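Long-range contacts in FMN-dependent nitronate monooxygenase (PDB 5LSM), which probably oxidises propionate 3-nitronate with molecular oxygen to 3-oxopropanoate, nitrate and nitrite, using a bound flavin mononucleotide as cofactor: residues K150-T156 against A169-Q175; C3-R7 against E209-I213; L38-A44 against P65-F71. All coordinates share one frame; numbering follows the deposited sequence.

Interaction 1. Residues K150-T156 against A169-Q175; sequences KVISTAT and ADAIIAQ
Ile152 and Ile173 meet inside the TIM barrel through their delta methyls, CD1 of Ile152 lying 3.7 Å from CD1 of Ile173. CG1 of Ile152 sits between its backbone N and carbonyl carbon (chi1 67°), which turns the gamma methyl to the neighbouring strand, where CG2 of Ile152 touches CB of Ala171 at 3.6 Å. Thr154 lies on the same face, its OG1 packed against CB and CD1 of Ile173. On the other face CB of Ala155 rests on CG2 of Ile172, and helix 158-166 covers both through Ala161, being the crossover of this beta-alpha-beta unit. Strands 150-155 and 171-175 run parallel at 29° and are laced by backbone bonds, among them Ile173 N to Ser153 O (2.8 Å) and Ala155 N to Ile173 O (2.7 Å). At the C-terminal end Gln175 passes the methyls of Thr154 and Thr156; its OE1 accepts from Gly184 N and its NE2 makes a weak bond to the FMN ribityl chain. Just before strand 171-175 the carboxylate of Asp170 accepts a strand amide: OD2 takes Val151 N on its anti side at 2.9 Å, almost straight at 174°, while Asp170 N returns a bond to Val151 O at 2.7 Å. Asp170 is thus bonded to both N and O of Val151 where the strands begin to pair, and the amide hydrogen bond probably favours its ionised form; the far end serves the cofactor.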
loop_
_atom_site.group_PDB
_atom_site.type_symbol
_atom_site.label_atom_id
_atom_site.label_comp_id
_atom_site.label_asym_id
_atom_site.label_seq_id
_atom_site.Cartn_x
_atom_site.Cartn_y
_atom_site.Cartn_z
ATOM N N LYS A 150 1.197 -4.013 29.745
ATOM C CA LYS A 150 0.871 -4.744 28.533
ATOM C C LYS A 150 1.962 -4.479 27.537
ATOM O O LYS A 150 2.486 -3.368 27.460
ATOM C CB LYS A 150 -0.466 -4.278 27.946
ATOM C CG LYS A 150 -1.622 -4.337 28.914
ATOM C CD LYS A 150 -1.889 -5.758 29.378
ATOM C CE LYS A 150 -2.927 -5.779 30.496
ATOM N NZ LYS A 150 -2.432 -5.008 31.679
ATOM N N VAL A 151 2.276 -5.487 26.744
ATOM C CA VAL A 151 3.310 -5.361 25.733
ATOM C C VAL A 151 2.703 -5.457 24.344
ATOM O O VAL A 151 2.009 -6.437 24.030
ATOM C CB VAL A 151 4.367 -6.454 25.903
ATOM C CG1 VAL A 151 5.287 -6.514 24.695
ATOM C CG2 VAL A 151 5.174 -6.206 27.167
ATOM N N ILE A 152 3.009 -4.467 23.509
ATOM C CA ILE A 152 2.633 -4.490 22.095
ATOM C C ILE A 152 3.837 -4.277 21.159
ATOM O O ILE A 152 4.856 -3.713 21.566
ATOM C CB ILE A 152 1.568 -3.423 21.784
ATOM C CG1 ILE A 152 2.140 -2.019 21.951
ATOM C CG2 ILE A 152 0.362 -3.593 22.682
ATOM C CD1 ILE A 152 1.174 -0.937 21.533
ATOM N N SER A 153 3.711 -4.743 19.909
ATOM C CA SER A 153 4.778 -4.592 18.912
ATOM C C SER A 153 4.216 -4.544 17.510
ATOM O O SER A 153 3.029 -4.807 17.300
ATOM C CB SER A 153 5.801 -5.715 19.005
ATOM O OG SER A 153 6.785 -5.578 17.981
ATOM N N THR A 154 5.063 -4.165 16.555
ATOM C CA THR A 154 4.600 -3.899 15.203
ATOM C C THR A 154 4.812 -5.137 14.298
ATOM O O THR A 154 5.839 -5.789 14.355
ATOM C CB THR A 154 5.271 -2.613 14.622
ATOM O OG1 THR A 154 4.629 -1.436 15.150
ATOM C CG2 THR A 154 5.167 -2.575 13.114
ATOM N N ALA A 155 3.784 -5.505 13.547
ATOM C CA ALA A 155 3.881 -6.537 12.519
ATOM C C ALA A 155 3.641 -5.913 11.163
ATOM O O ALA A 155 2.667 -5.172 10.999
ATOM C CB ALA A 155 2.840 -7.603 12.764
ATOM N N THR A 156 4.501 -6.225 10.193
ATOM C CA THR A 156 4.275 -5.814 8.798
ATOM C C THR A 156 3.878 -6.955 7.873
ATOM O O THR A 156 3.684 -6.736 6.676
ATOM C CB THR A 156 5.509 -5.130 8.172
ATOM O OG1 THR A 156 6.585 -6.077 8.032
ATOM C CG2 THR A 156 5.945 -3.923 9.006
ATOM N N ALA A 169 3.013 -11.309 23.006
ATOM C CA ALA A 169 2.516 -9.939 22.841
ATOM C C ALA A 169 1.065 -9.888 23.291
ATOM O O ALA A 169 0.362 -10.880 23.208
ATOM C CB ALA A 169 2.643 -9.474 21.404
ATOM N N ASP A 170 0.652 -8.760 23.845
ATOM C CA ASP A 170 -0.719 -8.610 24.292
ATOM C C ASP A 170 -1.583 -8.075 23.163
ATOM O O ASP A 170 -2.789 -8.308 23.141
ATOM C CB ASP A 170 -0.782 -7.700 25.525
ATOM C CG ASP A 170 -0.206 -8.377 26.777
ATOM O OD1 ASP A 170 -0.882 -9.297 27.300
ATOM O OD2 ASP A 170 0.926 -8.020 27.216
ATOM N N ALA A 171 -0.955 -7.338 22.242
ATOM C CA ALA A 171 -1.613 -6.842 21.029
ATOM C C ALA A 171 -0.571 -6.628 19.944
ATOM O O ALA A 171 0.619 -6.452 20.236
ATOM C CB ALA A 171 -2.338 -5.535 21.308
ATOM N N ILE A 172 -1.049 -6.549 18.709
ATOM C CA ILE A 172 -0.220 -6.416 17.528
ATOM C C ILE A 172 -0.564 -5.114 16.836
ATOM O O ILE A 172 -1.735 -4.866 16.560
ATOM C CB ILE A 172 -0.531 -7.556 16.538
ATOM C CG1 ILE A 172 -0.155 -8.888 17.158
ATOM C CG2 ILE A 172 0.218 -7.364 15.202
ATOM C CD1 ILE A 172 -0.496 -10.074 16.279
ATOM N N ILE A 173 0.442 -4.311 16.490
ATOM C CA ILE A 173 0.213 -3.149 15.628
ATOM C C ILE A 173 0.458 -3.566 14.170
ATOM O O ILE A 173 1.582 -3.895 13.794
ATOM C CB ILE A 173 1.144 -1.959 15.978
ATOM C CG1 ILE A 173 1.016 -1.545 17.450
ATOM C CG2 ILE A 173 0.815 -0.766 15.099
ATOM C CD1 ILE A 173 2.253 -0.849 17.989
ATOM N N ALA A 174 -0.600 -3.571 13.366
ATOM C CA ALA A 174 -0.481 -3.866 11.939
ATOM C C ALA A 174 -0.172 -2.596 11.169
ATOM O O ALA A 174 -1.087 -1.817 10.920
ATOM C CB ALA A 174 -1.802 -4.446 11.439
ATOM N N GLN A 175 1.096 -2.339 10.825
ATOM C CA GLN A 175 1.384 -1.124 10.005
ATOM C C GLN A 175 1.494 -1.403 8.534
ATOM O O GLN A 175 2.443 -2.020 8.082
ATOM C CB GLN A 175 2.579 -0.280 10.469
ATOM C CG GLN A 175 3.873 -1.019 10.492
ATOM C CD GLN A 175 5.087 -0.162 10.172
ATOM O OE1 GLN A 175 6.101 -0.692 9.777
ATOM N NE2 GLN A 175 4.997 1.141 10.374
#

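Interaction 2. Residues C3-R7 against E209-I213; sequences CRLTR and EIPVI
Leu5 of the N-terminal helix 4-9 packs on Pro211 and Ile213, at the N-terminal end of a strand of the TIM barrel. Its CG lies 3.7 Å from CB of Pro211, and its CD1 reaches deeper, to 3.4 Å from CG1 of Ile213; the Leu5 and Ile213 side chains cross at about a right angle. CG1 of Ile213 stands beside its own backbone N (chi1 -59°), which brings its outer carbons closer to the helix than its CB direction alone would. Arg4 crosses Pro211 obliquely, bent at chi3 (67°), and turns one face of its guanidinium to the proline, whose CG stands 3.7 Å above the guanidinium plane, offset toward the rim. Around this first shell, Ser233 touches Arg4, Leu5 and Pro211, and Ala234 of the next strand also meets Leu5. Backbone bonds from Pro211 and Ile213 to strand 171-175 hold the proline and isoleucine in place, and Glu165 accepts a bond from Glu209 N. The helix thus lies across the N-terminal end of the barrel, with Arg4 at the exposed margin. There NH2 of Arg4 donates to Glu209 O at 2.7 Å, the oxygen lying in the guanidinium plane, with an N-H...O angle of 141°.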
loop_
_atom_site.group_PDB
_atom_site.type_symbol
_atom_site.label_atom_id
_atom_site.label_comp_id
_atom_site.label_asym_id
_atom_site.label_seq_id
_atom_site.Cartn_x
_atom_site.Cartn_y
_atom_site.Cartn_z
ATOM N N CYS A 3 -15.127 -2.367 24.121
ATOM C CA CYS A 3 -14.077 -2.954 23.218
ATOM C C CYS A 3 -12.928 -3.561 24.030
ATOM O O CYS A 3 -12.763 -3.284 25.224
ATOM C CB CYS A 3 -13.538 -1.899 22.227
ATOM S SG CYS A 3 -14.435 -1.791 20.644
ATOM N N ARG A 4 -12.120 -4.371 23.361
ATOM C CA ARG A 4 -11.175 -5.252 24.045
ATOM C C ARG A 4 -9.940 -4.506 24.475
ATOM O O ARG A 4 -9.338 -4.841 25.496
ATOM C CB ARG A 4 -10.756 -6.396 23.138
ATOM C CG ARG A 4 -11.922 -7.117 22.505
ATOM C CD ARG A 4 -11.505 -7.721 21.191
ATOM N NE ARG A 4 -10.535 -8.791 21.391
ATOM C CZ ARG A 4 -9.995 -9.489 20.399
ATOM N NH1 ARG A 4 -10.308 -9.195 19.136
ATOM N NH2 ARG A 4 -9.138 -10.475 20.666
ATOM N N LEU A 5 -9.544 -3.509 23.687
ATOM C CA LEU A 5 -8.332 -2.778 23.993
ATOM C C LEU A 5 -8.584 -1.633 24.951
ATOM O O LEU A 5 -7.722 -1.335 25.785
ATOM C CB LEU A 5 -7.638 -2.288 22.725
ATOM C CG LEU A 5 -6.605 -3.271 22.167
ATOM C CD1 LEU A 5 -5.807 -2.608 21.054
ATOM C CD2 LEU A 5 -5.668 -3.805 23.247
ATOM N N THR A 6 -9.770 -1.021 24.871
ATOM C CA THR A 6 -10.159 0.008 25.832
ATOM C C THR A 6 -10.227 -0.565 27.264
ATOM O O THR A 6 -9.629 -0.003 28.190
ATOM C CB THR A 6 -11.479 0.726 25.452
ATOM O OG1 THR A 6 -12.550 -0.213 25.339
ATOM C CG2 THR A 6 -11.327 1.465 24.123
ATOM N N ARG A 7 -10.836 -1.738 27.418
ATOM C CA ARG A 7 -10.831 -2.437 28.716
ATOM C C ARG A 7 -9.408 -2.868 29.116
ATOM O O ARG A 7 -8.927 -2.481 30.178
ATOM C CB ARG A 7 -11.782 -3.645 28.705
ATOM N N GLU A 209 -5.568 -14.354 17.457
ATOM C CA GLU A 209 -6.684 -14.276 18.372
ATOM C C GLU A 209 -6.628 -12.996 19.184
ATOM O O GLU A 209 -7.655 -12.503 19.605
ATOM C CB GLU A 209 -6.690 -15.485 19.298
ATOM C CG GLU A 209 -7.033 -16.794 18.603
ATOM C CD GLU A 209 -6.471 -17.998 19.338
ATOM O OE1 GLU A 209 -5.765 -18.814 18.705
ATOM O OE2 GLU A 209 -6.699 -18.104 20.564
ATOM N N ILE A 210 -5.431 -12.443 19.369
ATOM C CA ILE A 210 -5.265 -11.212 20.141
ATOM C C ILE A 210 -5.697 -9.944 19.397
ATOM O O ILE A 210 -6.015 -9.996 18.213
ATOM C CB ILE A 210 -3.832 -11.045 20.672
ATOM C CG1 ILE A 210 -2.809 -10.990 19.520
ATOM C CG2 ILE A 210 -3.523 -12.164 21.657
ATOM C CD1 ILE A 210 -1.365 -10.923 19.988
ATOM N N PRO A 211 -5.850 -8.826 20.135
ATOM C CA PRO A 211 -6.384 -7.616 19.495
ATOM C C PRO A 211 -5.403 -7.000 18.503
ATOM O O PRO A 211 -4.192 -7.063 18.710
ATOM C CB PRO A 211 -6.601 -6.663 20.676
ATOM C CG PRO A 211 -6.744 -7.563 21.863
ATOM C CD PRO A 211 -5.821 -8.697 21.608
ATOM N N VAL A 212 -5.937 -6.346 17.479
ATOM C CA VAL A 212 -5.128 -5.773 16.431
ATOM C C VAL A 212 -5.392 -4.279 16.324
ATOM O O VAL A 212 -6.538 -3.827 16.285
ATOM C CB VAL A 212 -5.385 -6.465 15.076
ATOM C CG1 VAL A 212 -4.429 -5.936 14.019
ATOM C CG2 VAL A 212 -5.224 -7.976 15.212
ATOM N N ILE A 213 -4.303 -3.526 16.388
ATOM C CA ILE A 213 -4.292 -2.076 16.230
ATOM C C ILE A 213 -3.925 -1.698 14.788
ATOM O O ILE A 213 -2.901 -2.139 14.250
ATOM C CB ILE A 213 -3.260 -1.439 17.191
ATOM C CG1 ILE A 213 -3.609 -1.789 18.650
ATOM C CG2 ILE A 213 -3.211 0.072 16.983
ATOM C CD1 ILE A 213 -2.424 -1.946 19.581
#

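Interaction 3. Residues L38-A44 against P65-F71; sequences LGSLPCA and PINVNFF. With FMN (flavin mononucleotide), chain I.
Ala44 and Cys43 each set a CB over the face of a phenylalanine, two successive CH-pi contacts where neighbouring parallel strands of the TIM barrel end at the flavin. CB of Ala44 stands 3.5 Å from the Phe71 ring centroid, only 10° off the ring normal. CB of Cys43 lies over the Phe70 ring, offset toward the rim, and its SG makes an oblique sulfur-aromatic contact with the same ring, 4.3 Å from the centroid. Along the strands Leu41 is gripped by two backbone bonds, Leu41 N to Asn67 O and Asn69 N to Leu41 O, and Cys43 N adds a third to Asn69 O. Further toward the strand starts, ND2 of Asn67 gives a bent bond to OG of Ser40 at 2.8 Å; OG also bonds Gln17 O, while Asn67 OD1 is taken by Ser130. Asn69 extends CG anti to its backbone N (chi1 -180°), carrying its amide to the pyrimidine end of the FMN isoalloxazine. There OD1 of Asn69 accepts from FMN N3 at 2.7 Å, and ND2, also bonded to Ser130, weakly donates to O2. The edge of the Phe71 ring faces N3 too. One water joins protein and cofactor, accepting from Ala44 N and donating to Asn69 OD1 (2.7 Å) and FMN O4 (3.0 Å).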
loop_
_atom_site.group_PDB
_atom_site.type_symbol
_atom_site.label_atom_id
_atom_site.label_comp_id
_atom_site.label_asym_id
_atom_site.label_seq_id
_atom_site.Cartn_x
_atom_site.Cartn_y
_atom_site.Cartn_z
ATOM N N LEU A 38 -4.691 6.772 24.214
ATOM C CA LEU A 38 -3.403 6.340 24.760
ATOM C C LEU A 38 -2.298 7.206 24.189
ATOM O O LEU A 38 -2.018 7.146 22.997
ATOM C CB LEU A 38 -3.137 4.858 24.445
ATOM C CG LEU A 38 -1.901 4.199 25.081
ATOM C CD1 LEU A 38 -2.113 3.907 26.556
ATOM C CD2 LEU A 38 -1.546 2.908 24.363
ATOM N N GLY A 39 -1.705 8.041 25.043
ATOM C CA GLY A 39 -0.546 8.860 24.666
ATOM C C GLY A 39 0.743 8.065 24.734
ATOM O O GLY A 39 0.835 7.100 25.481
ATOM N N SER A 40 1.739 8.473 23.961
ATOM C CA SER A 40 2.921 7.662 23.742
ATOM C C SER A 40 4.188 8.495 23.818
ATOM O O SER A 40 4.266 9.579 23.218
ATOM C CB SER A 40 2.856 6.981 22.374
ATOM O OG SER A 40 1.724 6.140 22.267
ATOM N N LEU A 41 5.173 7.984 24.566
ATOM C CA LEU A 41 6.497 8.595 24.659
ATOM C C LEU A 41 7.477 7.767 23.831
ATOM O O LEU A 41 7.718 6.591 24.133
ATOM C CB LEU A 41 6.962 8.680 26.125
ATOM C CG LEU A 41 8.349 9.300 26.365
ATOM C CD1 LEU A 41 8.428 10.731 25.887
ATOM C CD2 LEU A 41 8.772 9.230 27.826
ATOM N N PRO A 42 7.957 8.341 22.718
ATOM C CA PRO A 42 9.032 7.687 21.970
ATOM C C PRO A 42 10.344 7.773 22.747
ATOM O O PRO A 42 10.743 8.863 23.142
ATOM C CB PRO A 42 9.102 8.498 20.677
ATOM C CG PRO A 42 8.588 9.862 21.040
ATOM C CD PRO A 42 7.640 9.686 22.192
ATOM N N CYS A 43 10.952 6.623 23.032
ATOM C CA CYS A 43 12.189 6.576 23.824
ATOM C C CYS A 43 13.442 6.190 23.060
ATOM O O CYS A 43 14.509 6.182 23.632
ATOM C CB CYS A 43 12.018 5.631 25.007
ATOM S SG CYS A 43 10.668 6.163 26.058
ATOM N N ALA A 44 13.339 5.928 21.762
ATOM C CA ALA A 44 14.490 5.427 21.005
ATOM C C ALA A 44 15.706 6.373 21.058
ATOM O O ALA A 44 16.847 5.917 21.023
ATOM C CB ALA A 44 14.094 5.143 19.557
ATOM N N PRO A 65 -3.369 6.172 31.547
ATOM C CA PRO A 65 -2.446 5.253 30.858
ATOM C C PRO A 65 -1.576 5.907 29.791
ATOM O O PRO A 65 -1.968 6.907 29.183
ATOM C CB PRO A 65 -3.376 4.232 30.216
ATOM C CG PRO A 65 -4.580 4.228 31.099
ATOM C CD PRO A 65 -4.740 5.632 31.596
ATOM N N ILE A 66 -0.354 5.403 29.672
ATOM C CA ILE A 66 0.558 5.821 28.627
ATOM C C ILE A 66 1.337 4.643 28.090
ATOM O O ILE A 66 1.439 3.594 28.731
ATOM C CB ILE A 66 1.571 6.865 29.134
ATOM C CG1 ILE A 66 2.573 6.217 30.081
ATOM C CG2 ILE A 66 0.848 8.012 29.810
ATOM C CD1 ILE A 66 3.376 7.224 30.863
ATOM N N ASN A 67 1.964 4.885 26.948
ATOM C CA ASN A 67 2.653 3.884 26.148
ATOM C C ASN A 67 4.053 4.419 25.977
ATOM O O ASN A 67 4.215 5.544 25.547
ATOM C CB ASN A 67 1.938 3.767 24.796
ATOM C CG ASN A 67 2.781 3.094 23.706
ATOM O OD1 ASN A 67 3.643 2.247 23.969
ATOM N ND2 ASN A 67 2.460 3.412 22.463
ATOM N N VAL A 68 5.056 3.697 26.471
ATOM C CA VAL A 68 6.452 4.086 26.219
ATOM C C VAL A 68 7.051 3.171 25.157
ATOM O O VAL A 68 6.822 1.950 25.170
ATOM C CB VAL A 68 7.326 4.094 27.510
ATOM C CG1 VAL A 68 6.617 4.840 28.618
ATOM C CG2 VAL A 68 7.657 2.682 27.969
ATOM N N ASN A 69 7.734 3.783 24.188
ATOM C CA ASN A 69 8.140 3.091 22.961
ATOM C C ASN A 69 9.653 2.933 22.886
ATOM O O ASN A 69 10.386 3.893 23.154
ATOM C CB ASN A 69 7.653 3.874 21.741
ATOM C CG ASN A 69 8.033 3.211 20.441
ATOM O OD1 ASN A 69 9.028 3.585 19.806
ATOM N ND2 ASN A 69 7.310 2.149 20.089
ATOM N N PHE A 70 10.104 1.749 22.461
ATOM C CA PHE A 70 11.524 1.458 22.305
ATOM C C PHE A 70 11.827 0.688 21.026
ATOM O O PHE A 70 10.981 -0.063 20.526
ATOM C CB PHE A 70 12.029 0.631 23.487
ATOM C CG PHE A 70 12.117 1.396 24.755
ATOM C CD1 PHE A 70 11.034 1.448 25.624
ATOM C CD2 PHE A 70 13.272 2.092 25.075
ATOM C CE1 PHE A 70 11.112 2.166 26.806
ATOM C CE2 PHE A 70 13.356 2.810 26.258
ATOM C CZ PHE A 70 12.268 2.855 27.120
ATOM N N PHE A 71 13.068 0.830 20.557
ATOM C CA PHE A 71 13.609 -0.007 19.492
ATOM C C PHE A 71 14.306 -1.186 20.098
ATOM O O PHE A 71 15.160 -1.004 20.960
ATOM C CB PHE A 71 14.650 0.750 18.669
ATOM C CG PHE A 71 14.089 1.838 17.833
ATOM C CD1 PHE A 71 12.714 1.987 17.667
ATOM C CD2 PHE A 71 14.938 2.695 17.168
ATOM C CE1 PHE A 71 12.206 3.004 16.875
ATOM C CE2 PHE A 71 14.433 3.698 16.355
ATOM C CZ PHE A 71 13.069 3.853 16.216
HETATM N N1 FMN I . 7.099 3.982 15.511
HETATM C C2 FMN I . 7.828 3.550 16.580
HETATM O O2 FMN I . 7.642 2.388 17.021
HETATM N N3 FMN I . 8.766 4.319 17.171
HETATM C C4 FMN I . 9.029 5.564 16.745
HETATM O O4 FMN I . 9.900 6.270 17.283
HETATM C C4A FMN I . 8.280 6.086 15.586
HETATM N N5 FMN I . 8.487 7.329 15.146
HETATM C C5A FMN I . 7.765 7.845 14.136
HETATM C C6 FMN I . 8.025 9.159 13.757
HETATM C C7 FMN I . 7.309 9.751 12.737
HETATM C C7M FMN I . 7.652 11.166 12.348
HETATM C C8 FMN I . 6.251 8.966 12.036
HETATM C C8M FMN I . 5.474 9.612 10.909
HETATM C C9 FMN I . 5.987 7.641 12.412
HETATM C C9A FMN I . 6.714 7.035 13.450
HETATM N N10 FMN I . 6.471 5.705 13.918
HETATM C C10 FMN I . 7.264 5.214 14.978
HETATM C "C1'" FMN I . 5.482 4.809 13.293
HETATM C "C2'" FMN I . 4.103 4.978 13.908
HETATM O "O2'" FMN I . 4.052 4.245 15.146
HETATM C "C3'" FMN I . 3.008 4.473 12.958
HETATM O "O3'" FMN I . 3.376 3.192 12.436
HETATM C "C4'" FMN I . 2.750 5.386 11.757
HETATM O "O4'" FMN I . 2.879 6.779 12.065
HETATM C "C5'" FMN I . 1.357 5.087 11.227
HETATM O "O5'" FMN I . 1.110 5.759 9.995
HETATM P P FMN I . 0.605 7.283 9.891
HETATM O O1P FMN I . -0.290 7.552 11.081
HETATM O O2P FMN I . -0.118 7.298 8.569
HETATM O O3P FMN I . 1.888 8.035 9.919
HETATM O O HOH W 1 10.757 5.678 20.050
#

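How the interactions relate
All three contacts belong to one eight-stranded parallel barrel. Along the chain, interaction 2 joins the N-terminal helix to a late strand, and the chain it spans contains first interaction 3 and then interaction 1. Interactions 1 and 2 have centres about 11 Å apart and touch directly, because strands 171-175 and 212-215 are neighbours: Ala174 N lies 2.9 Å from Ile213 O, a probable hydrogen bond. Interaction 3 is about 13 Å from interaction 1, centre to centre, with strand 128-132 between their strands, and about 18 Å from interaction 2. Interactions 1 and 3 each carry an FMN-binding residue at the barrel's C-terminal end, whereas interaction 2 covers its N-terminal end.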